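Local atomic coordinates of pngf-ii (Elizabethkingia meningoseptica, PDB entry 4R4X), a protein that probably cleaves the bond between N-linked glycans and the asparagine side chains of glycoproteins, as a bacterial peptide:N-glycosidase related to PNGase F. Residues S89-I94 and N98-V103; Y245-D250 and G356-S361; A419-I424 and H509-K514. All blocks are in the same frame, centred on the assembly; numbering follows the deposited sequence.

Contact 1: S89-I94 and N98-V103; sequences SETGKI and NVKKAV
Asn-98 and Lys-93 face each other as a non-hydrogen-bonded pair, CA atoms 4.6 Å apart, near the turn end of the antiparallel beta hairpin made by strands 86-94 and 97-106. The two side chains run alongside one another in the same direction, and Asn-98 OD1 rests against Lys-93 CE at 3.6 Å, a van der Waals contact; the Lys-93 ammonium makes a weak hydrogen bond to Gly-96 O.

Val-99 forms the hydrogen-bonded pair with Gly-92: Val-99 N donates to Gly-92 O over 2.9 Å (166° at the hydrogen), and Gly-92 N returns a bond to Val-99 O. A chi1 of -66° sets Val-99 CG1 anti to the carbonyl carbon and puts CG2 between that carbon and the backbone N, 3.5 Å from Gly-92 O. Ile-94 meets the same methyl through CG1, the two side chains crossing at about a right angle, while Leu-136 and Trp-114 pack against Val-99.

Lys-100, paired with Thr-91, reaches back through a water that accepts from its NZ and donates to Glu-90 O. That carbonyl also takes the N-H of Lys-101, so two donors grip it. Lys-101 and Glu-90 run side by side in the same direction, the lysine bending at chi3 (101°). The ammonium, whose stronger partner is Glu-112, adds a salt bridge from above the Glu-90 carboxylate plane, Lys-101 NZ to Glu-90 OE2 being 3.2 Å.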
ATOM      1  N   SER A  89     -35.022 -37.833  -1.875  1.00 24.45           N
ATOM      2  CA  SER A  89     -35.372 -39.127  -1.325  1.00 24.94           C
ATOM      3  C   SER A  89     -34.122 -40.004  -1.108  1.00 22.92           C
ATOM      4  O   SER A  89     -34.247 -41.173  -0.768  1.00 23.37           O
ATOM      5  CB  SER A  89     -36.392 -39.813  -2.242  1.00 25.38           C
ATOM      6  OG  SER A  89     -35.831 -40.045  -3.523  1.00 30.02           O
ATOM      7  N   GLU A  90     -32.920 -39.447  -1.268  1.00 20.88           N
ATOM      8  CA  GLU A  90     -31.725 -40.264  -1.146  1.00 21.88           C
ATOM      9  C   GLU A  90     -31.415 -40.514   0.320  1.00 19.73           C
ATOM     10  O   GLU A  90     -31.471 -39.596   1.155  1.00 19.62           O
ATOM     11  CB  GLU A  90     -30.530 -39.643  -1.864  1.00 24.31           C
ATOM     12  CG  GLU A  90     -30.700 -39.689  -3.370  1.00 28.45           C
ATOM     13  CD  GLU A  90     -29.567 -39.052  -4.117  1.00 31.41           C
ATOM     14  OE1 GLU A  90     -28.385 -39.327  -3.792  1.00 32.79           O
ATOM     15  OE2 GLU A  90     -29.868 -38.284  -5.049  1.00 34.69           O
ATOM     16  N   THR A  91     -31.129 -41.774   0.620  1.00 18.11           N
ATOM     17  CA  THR A  91     -30.807 -42.220   1.965  1.00 18.42           C
ATOM     18  C   THR A  91     -29.643 -43.187   1.883  1.00 18.44           C
ATOM     19  O   THR A  91     -29.298 -43.725   0.807  1.00 18.15           O
ATOM     20  CB  THR A  91     -32.007 -42.907   2.691  1.00 19.86           C
ATOM     21  OG1 THR A  91     -32.354 -44.120   2.029  1.00 21.62           O
ATOM     22  CG2 THR A  91     -33.226 -42.008   2.720  1.00 19.85           C
ATOM     23  N   GLY A  92     -29.032 -43.424   3.029  1.00 17.52           N
ATOM     24  CA  GLY A  92     -27.947 -44.370   3.088  1.00 16.87           C
ATOM     25  C   GLY A  92     -27.376 -44.421   4.478  1.00 17.08           C
ATOM     26  O   GLY A  92     -28.043 -44.055   5.445  1.00 15.69           O
ATOM     27  N   LYS A  93     -26.142 -44.895   4.562  1.00 17.45           N
ATOM     28  CA  LYS A  93     -25.396 -44.868   5.805  1.00 18.52           C
ATOM     29  C   LYS A  93     -23.990 -44.332   5.605  1.00 17.59           C
ATOM     30  O   LYS A  93     -23.354 -44.579   4.568  1.00 16.85           O
ATOM     31  CB  LYS A  93     -25.325 -46.275   6.404  1.00 20.90           C
ATOM     32  CG  LYS A  93     -26.588 -46.748   7.061  1.00 23.43           C
ATOM     33  CD  LYS A  93     -26.388 -48.192   7.471  1.00 27.26           C
ATOM     34  CE  LYS A  93     -27.480 -48.725   8.365  1.00 30.51           C
ATOM     35  NZ  LYS A  93     -27.125 -48.474   9.792  1.00 33.63           N
ATOM     36  N   ILE A  94     -23.511 -43.588   6.608  1.00 16.69           N
ATOM     37  CA  ILE A  94     -22.120 -43.181   6.690  1.00 17.26           C
ATOM     38  C   ILE A  94     -21.641 -43.540   8.095  1.00 17.27           C
ATOM     39  O   ILE A  94     -22.275 -43.160   9.092  1.00 16.37           O
ATOM     40  CB  ILE A  94     -21.945 -41.673   6.415  1.00 18.24           C
ATOM     41  CG1 ILE A  94     -22.308 -41.385   4.950  1.00 18.53           C
ATOM     42  CG2 ILE A  94     -20.518 -41.211   6.739  1.00 17.70           C
ATOM     43  CD1 ILE A  94     -22.318 -39.921   4.579  1.00 19.45           C
ATOM     44  N   ASN A  98     -27.561 -43.628   9.890  1.00 17.25           N
ATOM     45  CA  ASN A  98     -28.520 -43.348   8.825  1.00 17.58           C
ATOM     46  C   ASN A  98     -28.455 -41.886   8.403  1.00 17.42           C
ATOM     47  O   ASN A  98     -28.476 -41.008   9.264  1.00 16.15           O
ATOM     48  CB  ASN A  98     -29.920 -43.669   9.288  1.00 18.38           C
ATOM     49  CG  ASN A  98     -30.112 -45.147   9.536  1.00 21.12           C
ATOM     50  OD1 ASN A  98     -29.773 -45.978   8.710  1.00 20.67           O
ATOM     51  ND2 ASN A  98     -30.615 -45.480  10.702  1.00 25.31           N
ATOM     52  N   VAL A  99     -28.376 -41.648   7.095  1.00 16.91           N
ATOM     53  CA  VAL A  99     -28.259 -40.301   6.534  1.00 17.47           C
ATOM     54  C   VAL A  99     -29.317 -40.058   5.459  1.00 18.31           C
ATOM     55  O   VAL A  99     -29.767 -40.998   4.777  1.00 17.85           O
ATOM     56  CB  VAL A  99     -26.848 -40.004   5.954  1.00 17.36           C
ATOM     57  CG1 VAL A  99     -25.804 -39.974   7.079  1.00 17.51           C
ATOM     58  CG2 VAL A  99     -26.438 -41.016   4.890  1.00 16.82           C
ATOM     59  N   LYS A 100     -29.702 -38.787   5.351  1.00 18.20           N
ATOM     60  CA  LYS A 100     -30.568 -38.258   4.305  1.00 18.78           C
ATOM     61  C   LYS A 100     -29.775 -37.194   3.577  1.00 18.86           C
ATOM     62  O   LYS A 100     -28.914 -36.537   4.151  1.00 18.31           O
ATOM     63  CB  LYS A 100     -31.817 -37.610   4.900  1.00 18.43           C
ATOM     64  CG  LYS A 100     -32.805 -38.592   5.500  1.00 19.53           C
ATOM     65  CD  LYS A 100     -33.930 -37.922   6.280  1.00 20.80           C
ATOM     66  CE  LYS A 100     -34.829 -37.040   5.425  1.00 21.53           C
ATOM     67  NZ  LYS A 100     -35.393 -37.738   4.228  1.00 22.24           N
ATOM     68  N   LYS A 101     -30.043 -37.043   2.296  1.00 19.23           N
ATOM     69  CA  LYS A 101     -29.429 -36.019   1.521  1.00 19.83           C
ATOM     70  C   LYS A 101     -30.390 -34.888   1.263  1.00 20.38           C
ATOM     71  O   LYS A 101     -31.568 -35.113   0.957  1.00 20.94           O
ATOM     72  CB  LYS A 101     -28.959 -36.573   0.189  1.00 20.89           C
ATOM     73  CG  LYS A 101     -28.038 -35.617  -0.536  1.00 21.34           C
ATOM     74  CD  LYS A 101     -27.707 -36.122  -1.937  1.00 23.35           C
ATOM     75  CE  LYS A 101     -28.527 -35.424  -3.000  1.00 24.42           C
ATOM     76  NZ  LYS A 101     -28.064 -35.788  -4.357  1.00 25.83           N
ATOM     77  N   ALA A 102     -29.868 -33.669   1.359  1.00 20.52           N
ATOM     78  CA  ALA A 102     -30.585 -32.463   0.946  1.00 20.59           C
ATOM     79  C   ALA A 102     -29.626 -31.638   0.124  1.00 22.45           C
ATOM     80  O   ALA A 102     -28.400 -31.851   0.182  1.00 21.25           O
ATOM     81  CB  ALA A 102     -31.054 -31.681   2.144  1.00 20.51           C
ATOM     82  N   VAL A 103     -30.180 -30.701  -0.640  1.00 23.31           N
ATOM     83  CA  VAL A 103     -29.393 -29.906  -1.576  1.00 24.90           C
ATOM     84  C   VAL A 103     -29.652 -28.426  -1.354  1.00 26.56           C
ATOM     85  O   VAL A 103     -30.794 -28.017  -1.121  1.00 25.55           O
ATOM     86  CB  VAL A 103     -29.737 -30.233  -3.040  1.00 25.85           C
ATOM     87  CG1 VAL A 103     -28.807 -29.478  -3.991  1.00 26.89           C
ATOM     88  CG2 VAL A 103     -29.634 -31.720  -3.304  1.00 26.16           C
TER
HETATM   89  O   HOH W   1     -33.692 -38.494   2.061  1.00 24.16           O

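Contact 2: Y245-D250 and G356-S361; sequences YDRTGD and GGHQIS
Arg-247 and His-358 each carry CG anti to the carbonyl carbon, with chi1 at -57° and -59°, and these torsions bring the side chains together at the end of the gap between two antiparallel beta-sheets in the PNGase F N-terminal family region. One sheet contains strand 248-253, which follows Arg-247, and the other strand 358-367, which His-358 opens. Their backbones stay well apart, CA of Arg-247 lying 10.0 Å from CA of His-358, so the contact is made mainly by side chains, with one long backbone approach.

The meeting point is small. Arg-247 CG comes obliquely upon the imidazole and stops 3.8 Å from His-358 NE2. Because the arginine chain bends at chi2, it turns away beyond CG and crosses the histidine at about a right angle, its guanidinium plane inclined 63° to the ring. Tyr-245 CB lies over one face of that guanidinium, 3.5 Å above the plane and offset toward the rim. At the edge of the imidazole, close to its plane, the nearest backbone atom is Tyr-245 O, 4.5 Å from His-358 CE1.

The polar ends are joined by a third residue: Asp-243 OD2 is salt-bridged to Arg-247 NE and hydrogen-bonded to His-358 NE2. Gln-238 holds the other ring nitrogen, ND1, so the imidazole is fixed from two ends, and Ile-350 packs against both side chains. Asp-243 OD2 thus ties the two together, while Arg-247 NE and His-358 NE2 stay 4.9 Å apart without a bond of their own.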
ATOM      1  N   TYR A 245      -6.207  24.728  -6.731  1.00 16.92           N
ATOM      2  CA  TYR A 245      -5.236  24.437  -7.786  1.00 17.86           C
ATOM      3  C   TYR A 245      -4.617  23.051  -7.772  1.00 16.43           C
ATOM      4  O   TYR A 245      -4.713  22.315  -6.794  1.00 14.88           O
ATOM      5  CB  TYR A 245      -4.149  25.518  -7.787  1.00 19.79           C
ATOM      6  CG  TYR A 245      -4.700  26.877  -8.131  1.00 22.34           C
ATOM      7  CD1 TYR A 245      -4.932  27.236  -9.448  1.00 26.06           C
ATOM      8  CD2 TYR A 245      -5.012  27.797  -7.135  1.00 25.33           C
ATOM      9  CE1 TYR A 245      -5.446  28.483  -9.776  1.00 28.51           C
ATOM     10  CE2 TYR A 245      -5.529  29.048  -7.445  1.00 29.19           C
ATOM     11  CZ  TYR A 245      -5.745  29.383  -8.767  1.00 29.53           C
ATOM     12  OH  TYR A 245      -6.244  30.619  -9.082  1.00 34.42           O
ATOM     13  N   ASP A 246      -4.001  22.712  -8.909  1.00 15.96           N
ATOM     14  CA  ASP A 246      -3.339  21.422  -9.125  1.00 15.74           C
ATOM     15  C   ASP A 246      -1.863  21.512  -8.695  1.00 15.71           C
ATOM     16  O   ASP A 246      -0.979  21.950  -9.460  1.00 16.10           O
ATOM     17  CB  ASP A 246      -3.474  20.933 -10.577  1.00 15.03           C
ATOM     18  CG  ASP A 246      -2.920  21.910 -11.615  1.00 15.75           C
ATOM     19  OD1 ASP A 246      -2.958  23.140 -11.398  1.00 15.75           O
ATOM     20  OD2 ASP A 246      -2.443  21.427 -12.688  1.00 16.32           O
ATOM     21  N   ARG A 247      -1.604  21.076  -7.470  1.00 14.25           N
ATOM     22  CA  ARG A 247      -0.334  21.371  -6.818  1.00 13.98           C
ATOM     23  C   ARG A 247       0.641  20.208  -6.901  1.00 13.97           C
ATOM     24  O   ARG A 247       0.242  19.057  -6.950  1.00 12.75           O
ATOM     25  CB  ARG A 247      -0.544  21.696  -5.336  1.00 14.07           C
ATOM     26  CG  ARG A 247      -1.500  22.834  -5.076  1.00 15.01           C
ATOM     27  CD  ARG A 247      -1.092  24.149  -5.745  1.00 15.86           C
ATOM     28  NE  ARG A 247      -1.822  25.262  -5.130  1.00 16.57           N
ATOM     29  CZ  ARG A 247      -1.606  26.545  -5.403  1.00 18.61           C
ATOM     30  NH1 ARG A 247      -0.682  26.904  -6.282  1.00 18.77           N
ATOM     31  NH2 ARG A 247      -2.322  27.480  -4.783  1.00 20.53           N
ATOM     32  N   THR A 248       1.918  20.549  -6.925  1.00 13.39           N
ATOM     33  CA  THR A 248       2.968  19.574  -6.852  1.00 14.06           C
ATOM     34  C   THR A 248       3.034  19.081  -5.423  1.00 13.79           C
ATOM     35  O   THR A 248       3.005  19.892  -4.471  1.00 12.86           O
ATOM     36  CB  THR A 248       4.310  20.214  -7.245  1.00 14.35           C
ATOM     37  OG1 THR A 248       4.198  20.763  -8.570  1.00 14.98           O
ATOM     38  CG2 THR A 248       5.417  19.183  -7.205  1.00 15.32           C
ATOM     39  N   GLY A 249       3.058  17.763  -5.304  1.00 13.58           N
ATOM     40  CA  GLY A 249       3.196  17.049  -4.054  1.00 14.35           C
ATOM     41  C   GLY A 249       4.324  16.010  -4.055  1.00 14.46           C
ATOM     42  O   GLY A 249       4.726  15.461  -5.098  1.00 13.38           O
ATOM     43  N   ASP A 250       4.841  15.751  -2.863  1.00 14.78           N
ATOM     44  CA  ASP A 250       5.823  14.691  -2.653  1.00 15.52           C
ATOM     45  C   ASP A 250       5.587  14.094  -1.286  1.00 14.95           C
ATOM     46  O   ASP A 250       5.321  14.816  -0.326  1.00 14.46           O
ATOM     47  CB  ASP A 250       7.250  15.261  -2.637  1.00 17.70           C
ATOM     48  CG  ASP A 250       8.051  14.953  -3.896  1.00 20.42           C
ATOM     49  OD1 ASP A 250       7.660  14.113  -4.732  1.00 24.34           O
ATOM     50  OD2 ASP A 250       9.123  15.568  -4.043  1.00 21.35           O
ATOM     51  N   GLY A 356      -6.495  27.745   3.660  1.00 18.04           N
ATOM     52  CA  GLY A 356      -7.239  26.520   3.970  1.00 17.34           C
ATOM     53  C   GLY A 356      -6.403  25.319   3.543  1.00 16.32           C
ATOM     54  O   GLY A 356      -6.228  24.365   4.288  1.00 16.37           O
ATOM     55  N   GLY A 357      -5.888  25.379   2.319  1.00 15.87           N
ATOM     56  CA  GLY A 357      -4.936  24.394   1.823  1.00 15.21           C
ATOM     57  C   GLY A 357      -5.570  23.051   1.532  1.00 14.51           C
ATOM     58  O   GLY A 357      -6.550  22.965   0.784  1.00 14.20           O
ATOM     59  N   HIS A 358      -4.969  22.010   2.104  1.00 13.58           N
ATOM     60  CA  HIS A 358      -5.287  20.615   1.841  1.00 13.09           C
ATOM     61  C   HIS A 358      -5.292  19.850   3.143  1.00 13.19           C
ATOM     62  O   HIS A 358      -4.726  20.299   4.136  1.00 13.36           O
ATOM     63  CB  HIS A 358      -4.231  19.968   0.930  1.00 13.04           C
ATOM     64  CG  HIS A 358      -4.092  20.655  -0.380  1.00 12.89           C
ATOM     65  ND1 HIS A 358      -4.622  20.141  -1.539  1.00 13.43           N
ATOM     66  CD2 HIS A 358      -3.539  21.843  -0.710  1.00 12.30           C
ATOM     67  CE1 HIS A 358      -4.361  20.964  -2.539  1.00 13.22           C
ATOM     68  NE2 HIS A 358      -3.723  22.009  -2.057  1.00 12.93           N
ATOM     69  N   GLN A 359      -5.935  18.691   3.134  1.00 14.00           N
ATOM     70  CA  GLN A 359      -5.893  17.744   4.237  1.00 15.59           C
ATOM     71  C   GLN A 359      -5.428  16.400   3.665  1.00 15.24           C
ATOM     72  O   GLN A 359      -5.949  15.965   2.631  1.00 14.01           O
ATOM     73  CB  GLN A 359      -7.294  17.590   4.801  1.00 17.48           C
ATOM     74  CG  GLN A 359      -7.356  16.929   6.129  1.00 21.18           C
ATOM     75  CD  GLN A 359      -8.755  17.084   6.674  1.00 23.35           C
ATOM     76  OE1 GLN A 359      -9.149  18.177   7.057  1.00 25.20           O
ATOM     77  NE2 GLN A 359      -9.526  16.022   6.624  1.00 24.02           N
ATOM     78  N   ILE A 360      -4.464  15.759   4.324  1.00 14.46           N
ATOM     79  CA  ILE A 360      -4.053  14.411   3.937  1.00 14.45           C
ATOM     80  C   ILE A 360      -4.001  13.411   5.098  1.00 14.17           C
ATOM     81  O   ILE A 360      -3.979  13.786   6.290  1.00 13.23           O
ATOM     82  CB  ILE A 360      -2.662  14.391   3.245  1.00 15.63           C
ATOM     83  CG1 ILE A 360      -1.556  14.575   4.279  1.00 17.13           C
ATOM     84  CG2 ILE A 360      -2.589  15.450   2.165  1.00 15.88           C
ATOM     85  CD1 ILE A 360      -0.170  14.264   3.783  1.00 19.37           C
ATOM     86  N   SER A 361      -4.006  12.137   4.703  1.00 13.75           N
ATOM     87  CA  SER A 361      -3.619  11.015   5.533  1.00 14.01           C
ATOM     88  C   SER A 361      -2.519  10.266   4.800  1.00 13.09           C
ATOM     89  O   SER A 361      -2.465  10.300   3.576  1.00 13.21           O
ATOM     90  CB  SER A 361      -4.809  10.089   5.805  1.00 15.31           C
ATOM     91  OG  SER A 361      -5.823  10.824   6.515  1.00 17.81           O
TER

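Contact 3: A419-I424 and H509-K514; sequences AQLRYI and HTIQVK
Strands 416-428 and 507-514 face each other across a beta-sandwich interior, their nearest CA atoms being 9.3 Å apart at Leu-421 and Ile-511 and 10.3 Å apart at Tyr-423 and Val-513. Such spacing is about twice that of hydrogen-bonded neighbours in one sheet, and the strands indeed belong to two different antiparallel sheets, a long one that includes 416-428 and a four-stranded one that includes 507-514; both segments fall in the PNGase F C-terminal family region. Alternate residues of each strand, Leu-421 and Tyr-423 on one side and Ile-511 and Val-513 on the other, point inward and form two buried pairs.

In the first pair, Leu-421 uses its CD2 methyl and Ile-511 its branch methyl CG2, which meet at 4.3 Å in an apolar contact. The second pair makes the shorter side-chain approach although its CA atoms are farther apart. Tyr-423 and Val-513 approach from opposite directions, and the two valine methyls divide the work: CG2 lies oblique to the phenol ring, 4.1 Å from Tyr-423 CE1, while CG1 reaches beyond the ring to the hydroxyl. Both residues direct their key branch away from their own backbone N, Tyr-423 CG with chi1 at -179° and Val-513 CG1 with chi1 at -178°, which carries the phenol and this methyl across the gap.

Neighbouring strands complete the core. Ile-444 touches both Leu-421 and Tyr-423, Val-530 adds to the packing of the tyrosine, and Phe-410 lies against Ile-511. The buried hydroxyl has a polar partner in Asn-442 OD1, to which it is hydrogen-bonded, although a valine methyl lies against it: Tyr-423 OH stands 3.4 Å from Val-513 CG1.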
ATOM      1  N   ALA A 419      22.833  -2.437 -11.871  1.00 15.03           N
ATOM      2  CA  ALA A 419      22.616  -1.076 -11.437  1.00 14.95           C
ATOM      3  C   ALA A 419      21.455  -0.450 -12.214  1.00 14.78           C
ATOM      4  O   ALA A 419      21.298  -0.675 -13.402  1.00 14.90           O
ATOM      5  CB  ALA A 419      23.862  -0.232 -11.645  1.00 14.99           C
ATOM      6  N   GLN A 420      20.688   0.381 -11.533  1.00 14.35           N
ATOM      7  CA  GLN A 420      19.576   1.082 -12.158  1.00 14.83           C
ATOM      8  C   GLN A 420      19.513   2.487 -11.605  1.00 13.76           C
ATOM      9  O   GLN A 420      19.896   2.718 -10.448  1.00 13.76           O
ATOM     10  CB  GLN A 420      18.251   0.400 -11.837  1.00 16.26           C
ATOM     11  CG  GLN A 420      18.104  -1.021 -12.341  1.00 17.67           C
ATOM     12  CD  GLN A 420      16.878  -1.667 -11.742  1.00 20.51           C
ATOM     13  OE1 GLN A 420      16.013  -0.993 -11.202  1.00 21.48           O
ATOM     14  NE2 GLN A 420      16.807  -2.980 -11.828  1.00 24.00           N
ATOM     15  N   LEU A 421      19.009   3.418 -12.417  1.00 13.08           N
ATOM     16  CA  LEU A 421      18.654   4.723 -11.919  1.00 12.86           C
ATOM     17  C   LEU A 421      17.144   4.787 -11.827  1.00 12.24           C
ATOM     18  O   LEU A 421      16.456   4.683 -12.844  1.00 12.25           O
ATOM     19  CB  LEU A 421      19.170   5.839 -12.827  1.00 13.39           C
ATOM     20  CG  LEU A 421      18.931   7.259 -12.295  1.00 13.81           C
ATOM     21  CD1 LEU A 421      19.734   7.521 -11.035  1.00 14.07           C
ATOM     22  CD2 LEU A 421      19.273   8.316 -13.338  1.00 14.05           C
ATOM     23  N   ARG A 422      16.646   4.916 -10.601  1.00 11.52           N
ATOM     24  CA  ARG A 422      15.229   5.180 -10.347  1.00 12.01           C
ATOM     25  C   ARG A 422      15.045   6.656 -10.574  1.00 11.96           C
ATOM     26  O   ARG A 422      15.588   7.472  -9.828  1.00 11.54           O
ATOM     27  CB  ARG A 422      14.859   4.809  -8.914  1.00 12.08           C
ATOM     28  CG  ARG A 422      13.406   5.076  -8.506  1.00 12.72           C
ATOM     29  CD  ARG A 422      13.251   4.758  -7.028  1.00 13.47           C
ATOM     30  NE  ARG A 422      11.908   4.967  -6.483  1.00 13.47           N
ATOM     31  CZ  ARG A 422      11.476   6.077  -5.887  1.00 12.94           C
ATOM     32  NH1 ARG A 422      10.250   6.108  -5.396  1.00 13.47           N
ATOM     33  NH2 ARG A 422      12.241   7.152  -5.779  1.00 13.67           N
ATOM     34  N   TYR A 423      14.293   6.994 -11.612  1.00 12.28           N
ATOM     35  CA  TYR A 423      14.267   8.347 -12.145  1.00 11.79           C
ATOM     36  C   TYR A 423      12.829   8.839 -12.246  1.00 11.62           C
ATOM     37  O   TYR A 423      11.997   8.226 -12.931  1.00 11.51           O
ATOM     38  CB  TYR A 423      14.919   8.371 -13.521  1.00 11.74           C
ATOM     39  CG  TYR A 423      15.000   9.725 -14.196  1.00 11.94           C
ATOM     40  CD1 TYR A 423      15.843  10.718 -13.710  1.00 12.80           C
ATOM     41  CD2 TYR A 423      14.277   9.996 -15.357  1.00 12.04           C
ATOM     42  CE1 TYR A 423      15.944  11.952 -14.343  1.00 13.37           C
ATOM     43  CE2 TYR A 423      14.400  11.210 -16.017  1.00 12.53           C
ATOM     44  CZ  TYR A 423      15.231  12.187 -15.503  1.00 13.05           C
ATOM     45  OH  TYR A 423      15.332  13.419 -16.105  1.00 14.66           O
ATOM     46  N   ILE A 424      12.547   9.905 -11.508  1.00 11.43           N
ATOM     47  CA  ILE A 424      11.235  10.566 -11.521  1.00 11.40           C
ATOM     48  C   ILE A 424      11.388  11.926 -12.162  1.00 11.19           C
ATOM     49  O   ILE A 424      12.149  12.751 -11.680  1.00 11.33           O
ATOM     50  CB  ILE A 424      10.655  10.728 -10.106  1.00 11.73           C
ATOM     51  CG1 ILE A 424      10.618   9.377  -9.407  1.00 12.22           C
ATOM     52  CG2 ILE A 424       9.241  11.317 -10.159  1.00 11.82           C
ATOM     53  CD1 ILE A 424      10.168   9.434  -7.957  1.00 12.90           C
ATOM     54  N   HIS A 509      32.237   7.360 -10.329  1.00 17.23           N
ATOM     55  CA  HIS A 509      31.331   7.417 -11.460  1.00 16.71           C
ATOM     56  C   HIS A 509      30.654   8.766 -11.495  1.00 16.30           C
ATOM     57  O   HIS A 509      30.624   9.488 -10.497  1.00 16.69           O
ATOM     58  CB  HIS A 509      30.281   6.303 -11.361  1.00 17.04           C
ATOM     59  CG  HIS A 509      30.850   4.929 -11.518  1.00 18.02           C
ATOM     60  ND1 HIS A 509      31.103   4.360 -12.752  1.00 19.54           N
ATOM     61  CD2 HIS A 509      31.222   4.012 -10.598  1.00 18.27           C
ATOM     62  CE1 HIS A 509      31.620   3.159 -12.584  1.00 19.35           C
ATOM     63  NE2 HIS A 509      31.709   2.926 -11.287  1.00 20.04           N
ATOM     64  N   THR A 510      30.136   9.127 -12.655  1.00 15.58           N
ATOM     65  CA  THR A 510      29.327  10.328 -12.815  0.50 14.38           C
ATOM     66  C   THR A 510      28.004  10.011 -13.492  1.00 15.02           C
ATOM     67  O   THR A 510      27.923   9.151 -14.390  1.00 14.12           O
ATOM     68  CB  THR A 510      30.038  11.388 -13.666  0.50 14.09           C
ATOM     69  OG1 THR A 510      30.210  10.889 -15.003  0.50 13.82           O
ATOM     70  CG2 THR A 510      31.366  11.791 -13.032  0.50 13.60           C
ATOM     71  N   ILE A 511      26.945  10.657 -13.051  1.00 14.99           N
ATOM     72  CA  ILE A 511      25.691  10.557 -13.774  1.00 15.83           C
ATOM     73  C   ILE A 511      25.322  11.980 -14.137  1.00 15.42           C
ATOM     74  O   ILE A 511      25.572  12.910 -13.363  1.00 16.20           O
ATOM     75  CB  ILE A 511      24.600   9.851 -12.968  1.00 16.96           C
ATOM     76  CG1 ILE A 511      24.876   8.350 -12.916  1.00 17.85           C
ATOM     77  CG2 ILE A 511      23.230  10.076 -13.614  1.00 17.47           C
ATOM     78  CD1 ILE A 511      24.030   7.566 -11.907  1.00 18.60           C
ATOM     79  N   GLN A 512      24.755  12.153 -15.323  1.00 15.23           N
ATOM     80  CA  GLN A 512      24.353  13.468 -15.788  1.00 14.54           C
ATOM     81  C   GLN A 512      22.983  13.443 -16.462  1.00 14.52           C
ATOM     82  O   GLN A 512      22.665  12.501 -17.169  1.00 14.45           O
ATOM     83  CB  GLN A 512      25.389  14.016 -16.745  1.00 15.20           C
ATOM     84  CG  GLN A 512      25.048  15.413 -17.246  1.00 16.03           C
ATOM     85  CD  GLN A 512      26.129  15.981 -18.128  1.00 16.95           C
ATOM     86  OE1 GLN A 512      26.429  17.182 -18.080  1.00 18.14           O
ATOM     87  NE2 GLN A 512      26.718  15.131 -18.930  1.00 16.12           N
ATOM     88  N   VAL A 513      22.176  14.470 -16.196  1.00 14.80           N
ATOM     89  CA  VAL A 513      20.881  14.647 -16.868  1.00 15.19           C
ATOM     90  C   VAL A 513      20.883  15.939 -17.639  1.00 15.03           C
ATOM     91  O   VAL A 513      21.224  16.980 -17.089  1.00 14.76           O
ATOM     92  CB  VAL A 513      19.708  14.697 -15.875  1.00 15.45           C
ATOM     93  CG1 VAL A 513      18.368  14.828 -16.605  1.00 16.15           C
ATOM     94  CG2 VAL A 513      19.736  13.450 -15.016  1.00 16.93           C
ATOM     95  N   LYS A 514      20.479  15.860 -18.905  1.00 14.82           N
ATOM     96  CA  LYS A 514      20.347  17.017 -19.775  1.00 14.45           C
ATOM     97  C   LYS A 514      18.911  17.023 -20.309  1.00 13.99           C
ATOM     98  O   LYS A 514      18.391  15.969 -20.675  1.00 13.05           O
ATOM     99  CB  LYS A 514      21.295  16.920 -20.972  1.00 15.17           C
ATOM    100  CG  LYS A 514      22.780  16.917 -20.633  1.00 16.80           C
ATOM    101  CD  LYS A 514      23.625  17.049 -21.896  1.00 17.84           C
ATOM    102  CE  LYS A 514      25.099  16.839 -21.610  1.00 19.00           C
ATOM    103  NZ  LYS A 514      25.868  16.930 -22.873  1.00 19.82           N
TER

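How the contacts relate
Along the chain the three contacts come in series, contact 1 first and contact 3 last, each in a different family region. Contact 1 sits in the N-glycanase N-terminal region, ahead of the two PNGase F regions, its centre about 65 Å from that of contact 2 and about 71 Å from that of contact 3, on the opposite side of the chain's centre. Contacts 2 and 3 lie much closer, with centres about 29 Å apart and nearest atoms about 6 Å apart, though they do not touch. Strands 248-253 and 416-428 belong to the same antiparallel sheet, which takes strands from both PNGase F regions, consistent with two closely associated halves, whereas contact 1's hairpin is distant.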